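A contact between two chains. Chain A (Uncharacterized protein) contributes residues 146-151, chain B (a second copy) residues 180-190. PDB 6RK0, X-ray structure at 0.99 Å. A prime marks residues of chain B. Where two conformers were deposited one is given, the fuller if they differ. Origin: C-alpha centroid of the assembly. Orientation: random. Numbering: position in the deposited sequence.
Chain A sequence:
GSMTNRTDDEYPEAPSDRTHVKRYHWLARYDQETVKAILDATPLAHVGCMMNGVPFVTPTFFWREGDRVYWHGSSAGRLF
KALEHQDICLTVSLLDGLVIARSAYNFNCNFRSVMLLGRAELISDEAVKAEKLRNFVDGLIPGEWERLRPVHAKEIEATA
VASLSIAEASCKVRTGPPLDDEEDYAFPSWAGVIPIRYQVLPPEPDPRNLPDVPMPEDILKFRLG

Chain A (146-151) ERLRPV
Chain B, residues 180-190: DDEEDYAFPSW

Residues 146-151 of chain A form no regular helix or strand: phi/psi is -76/-19 at Arg147, then turns extended through Leu148 (-85/165), Arg149 (-57/123) and Pro150 (-56/136). In chain B, a 3-10 segment near 182-184 leads into a type I turn from Asp184′ to Phe187′, closed by Phe187′ N to Asp184′ O at 3.0 Å; Pro188′ (-84/80) makes a tight bend, with Ser189′ N bonded to Phe187′ O at 2.9 Å, before Ser189′ (-136/148) is extended. CA atoms lie 6.0 Å apart for Leu148-Ser189′ and 6.3 Å for Arg149-Phe187′, so the register runs antiparallel. Together the stretches bury 325 Å².

Arg149, buried and directed toward chain B, has the largest covered area, 94 Å². Its long cationic side chain (chi1 t, chi2 m, chi3 m) suits the acidic pair opposite: NE donates to Asp184′ (chi1 m) OD1 at 3.0 Å and NH1 to its OD2 at 2.9 Å, a bidentate salt bridge. Arg149 NH1 also forms a longer salt bridge with Asp181′ OD2, 3.5 Å; both OD2 atoms lie at the guanidinium edge, near its plane. Arg149 NH2 donates to Pro150 O (3.0 Å).

Phe187′ (chi1 t, chi2 85°) offers a flat ring face to the Arg149 backbone: CA sits 3.6 Å from the ring centroid, 9° off the normal, a CH-pi contact. Pro150 CD packs against Phe187′ CE1 at 3.8 Å. Small, buried Ser189′ (chi1 t) points toward chain A, its OG 3.2 Å from Arg147 O. Apolar Leu148 (m, t) is buried, its CB directed away, yet CD2 reaches Ser189′ OG at 3.8 Å. Water 1 donates to Arg147 O and Pro188′ O, each 2.7 Å away.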

# COMPACT_ATOMS: atom_id res chain seq x y z
N GLU A 146 -21.10 14.43 13.72
CA GLU A 146 -21.98 15.28 14.51
C GLU A 146 -21.25 16.32 15.34
O GLU A 146 -21.87 17.32 15.73
CB GLU A 146 -22.77 14.36 15.48
CG GLU A 146 -23.12 14.96 16.89
CD GLU A 146 -24.30 14.29 17.62
OE1 GLU A 146 -24.62 13.12 17.33
OE2 GLU A 146 -24.93 14.96 18.48
N ARG A 147 -20.00 16.01 15.74
CA ARG A 147 -19.20 16.89 16.58
C ARG A 147 -18.61 18.07 15.82
O ARG A 147 -18.17 19.05 16.43
CB ARG A 147 -18.05 16.13 17.28
CG ARG A 147 -18.48 14.89 18.10
CD ARG A 147 -17.33 14.19 18.79
NE ARG A 147 -17.89 13.06 19.49
CZ ARG A 147 -17.76 11.77 19.15
NH1 ARG A 147 -16.98 11.36 18.14
NH2 ARG A 147 -18.41 10.86 19.86
N LEU A 148 -18.55 17.99 14.49
CA LEU A 148 -17.74 18.90 13.68
C LEU A 148 -18.50 20.18 13.36
O LEU A 148 -19.73 20.26 13.48
CB LEU A 148 -17.30 18.21 12.39
CG LEU A 148 -16.58 16.90 12.62
CD1 LEU A 148 -16.28 16.20 11.27
CD2 LEU A 148 -15.31 17.08 13.42
N ARG A 149 -17.76 21.17 12.91
CA ARG A 149 -18.36 22.40 12.40
C ARG A 149 -19.29 22.00 11.26
O ARG A 149 -18.84 21.35 10.30
CB ARG A 149 -17.29 23.39 11.92
CG ARG A 149 -17.82 24.77 11.52
CD ARG A 149 -18.22 24.82 10.07
NE ARG A 149 -17.04 24.81 9.20
CZ ARG A 149 -16.94 24.24 8.00
NH1 ARG A 149 -15.82 24.41 7.30
NH2 ARG A 149 -17.91 23.51 7.47
N PRO A 150 -20.58 22.35 11.30
CA PRO A 150 -21.50 21.78 10.32
C PRO A 150 -21.07 22.02 8.87
O PRO A 150 -20.66 23.12 8.49
CB PRO A 150 -22.84 22.44 10.67
CG PRO A 150 -22.74 22.60 12.18
CD PRO A 150 -21.30 23.00 12.42
N VAL A 151 -21.18 20.96 8.06
CA VAL A 151 -20.65 20.99 6.69
C VAL A 151 -21.34 22.07 5.86
O VAL A 151 -22.55 22.33 6.01
CB VAL A 151 -20.79 19.60 6.05
CG1 VAL A 151 -22.29 19.22 5.85
CG2 VAL A 151 -20.00 19.49 4.73
N ASP B 180 -7.29 23.93 9.49
CA ASP B 180 -8.67 24.33 9.27
C ASP B 180 -8.75 25.70 8.61
O ASP B 180 -7.82 26.50 8.63
CB ASP B 180 -9.43 24.32 10.59
CG ASP B 180 -9.92 22.92 10.96
OD1 ASP B 180 -10.78 22.40 10.21
OD2 ASP B 180 -9.44 22.36 11.98
N ASP B 181 -9.93 25.97 8.05
CA ASP B 181 -10.23 27.32 7.59
C ASP B 181 -10.09 28.28 8.76
O ASP B 181 -10.47 27.96 9.89
CB ASP B 181 -11.69 27.38 7.12
CG ASP B 181 -12.01 26.48 5.96
OD1 ASP B 181 -11.10 25.96 5.28
OD2 ASP B 181 -13.24 26.27 5.73
N GLU B 182 -9.62 29.50 8.46
CA GLU B 182 -9.32 30.46 9.52
C GLU B 182 -10.54 30.75 10.38
O GLU B 182 -10.41 30.92 11.61
CB GLU B 182 -8.72 31.73 8.91
CG GLU B 182 -9.66 32.51 7.96
CD GLU B 182 -9.03 33.77 7.30
OE1 GLU B 182 -9.79 34.65 6.84
OE2 GLU B 182 -7.80 33.91 7.18
N GLU B 183 -11.74 30.78 9.78
CA GLU B 183 -12.96 31.13 10.51
C GLU B 183 -13.46 30.01 11.40
O GLU B 183 -14.40 30.24 12.15
CB GLU B 183 -14.10 31.51 9.55
CG GLU B 183 -13.71 32.53 8.47
CD GLU B 183 -13.21 31.87 7.17
OE1 GLU B 183 -12.57 30.79 7.23
OE2 GLU B 183 -13.46 32.45 6.09
N ASP B 184 -12.88 28.81 11.32
CA ASP B 184 -13.37 27.66 12.07
C ASP B 184 -12.69 27.48 13.43
O ASP B 184 -13.10 26.60 14.19
CB ASP B 184 -13.23 26.38 11.25
CG ASP B 184 -14.18 26.33 10.07
OD1 ASP B 184 -15.21 27.02 10.09
OD2 ASP B 184 -13.90 25.57 9.12
N TYR B 185 -11.67 28.27 13.74
CA TYR B 185 -10.94 28.09 14.98
C TYR B 185 -11.71 28.49 16.23
O TYR B 185 -11.27 28.14 17.33
CB TYR B 185 -9.56 28.76 14.91
CG TYR B 185 -8.59 27.90 14.12
CD1 TYR B 185 -7.79 26.94 14.75
CD2 TYR B 185 -8.53 28.00 12.73
CE1 TYR B 185 -6.96 26.11 14.03
CE2 TYR B 185 -7.70 27.17 11.99
CZ TYR B 185 -6.93 26.21 12.64
OH TYR B 185 -6.12 25.38 11.90
N ALA B 186 -12.86 29.15 16.09
CA ALA B 186 -13.70 29.41 17.25
C ALA B 186 -14.70 28.26 17.46
O ALA B 186 -15.45 28.27 18.44
CB ALA B 186 -14.44 30.74 17.12
N PHE B 187 -14.74 27.26 16.56
CA PHE B 187 -15.76 26.22 16.69
C PHE B 187 -15.30 25.19 17.72
O PHE B 187 -14.17 24.71 17.63
CB PHE B 187 -16.06 25.54 15.36
CG PHE B 187 -17.26 24.64 15.48
CD1 PHE B 187 -18.53 25.17 15.33
CD2 PHE B 187 -17.11 23.30 15.83
CE1 PHE B 187 -19.66 24.38 15.54
CE2 PHE B 187 -18.26 22.51 16.02
CZ PHE B 187 -19.51 23.07 15.88
N PRO B 188 -16.14 24.83 18.70
CA PRO B 188 -15.67 23.97 19.81
C PRO B 188 -15.72 22.48 19.44
O PRO B 188 -16.63 21.73 19.83
CB PRO B 188 -16.65 24.30 20.94
CG PRO B 188 -17.90 24.61 20.22
CD PRO B 188 -17.49 25.38 18.99
N SER B 189 -14.71 22.05 18.69
CA SER B 189 -14.47 20.64 18.41
C SER B 189 -12.98 20.37 18.59
O SER B 189 -12.15 21.25 18.35
CB SER B 189 -14.97 20.29 17.00
OG SER B 189 -14.95 18.90 16.73
N TRP B 190 -12.67 19.16 19.02
CA TRP B 190 -11.29 18.77 19.29
C TRP B 190 -10.62 18.33 17.99
O TRP B 190 -11.11 17.42 17.31
CB TRP B 190 -11.30 17.60 20.27
CG TRP B 190 -9.95 17.18 20.78
CD1 TRP B 190 -9.35 17.60 21.95
CD2 TRP B 190 -9.04 16.26 20.17
NE1 TRP B 190 -8.13 16.99 22.10
CE2 TRP B 190 -7.90 16.17 21.02
CE3 TRP B 190 -9.07 15.49 18.98
CZ2 TRP B 190 -6.82 15.33 20.73
CZ3 TRP B 190 -7.99 14.69 18.71
CH2 TRP B 190 -6.88 14.61 19.57
O HOH W 1 -18.02 19.49 19.06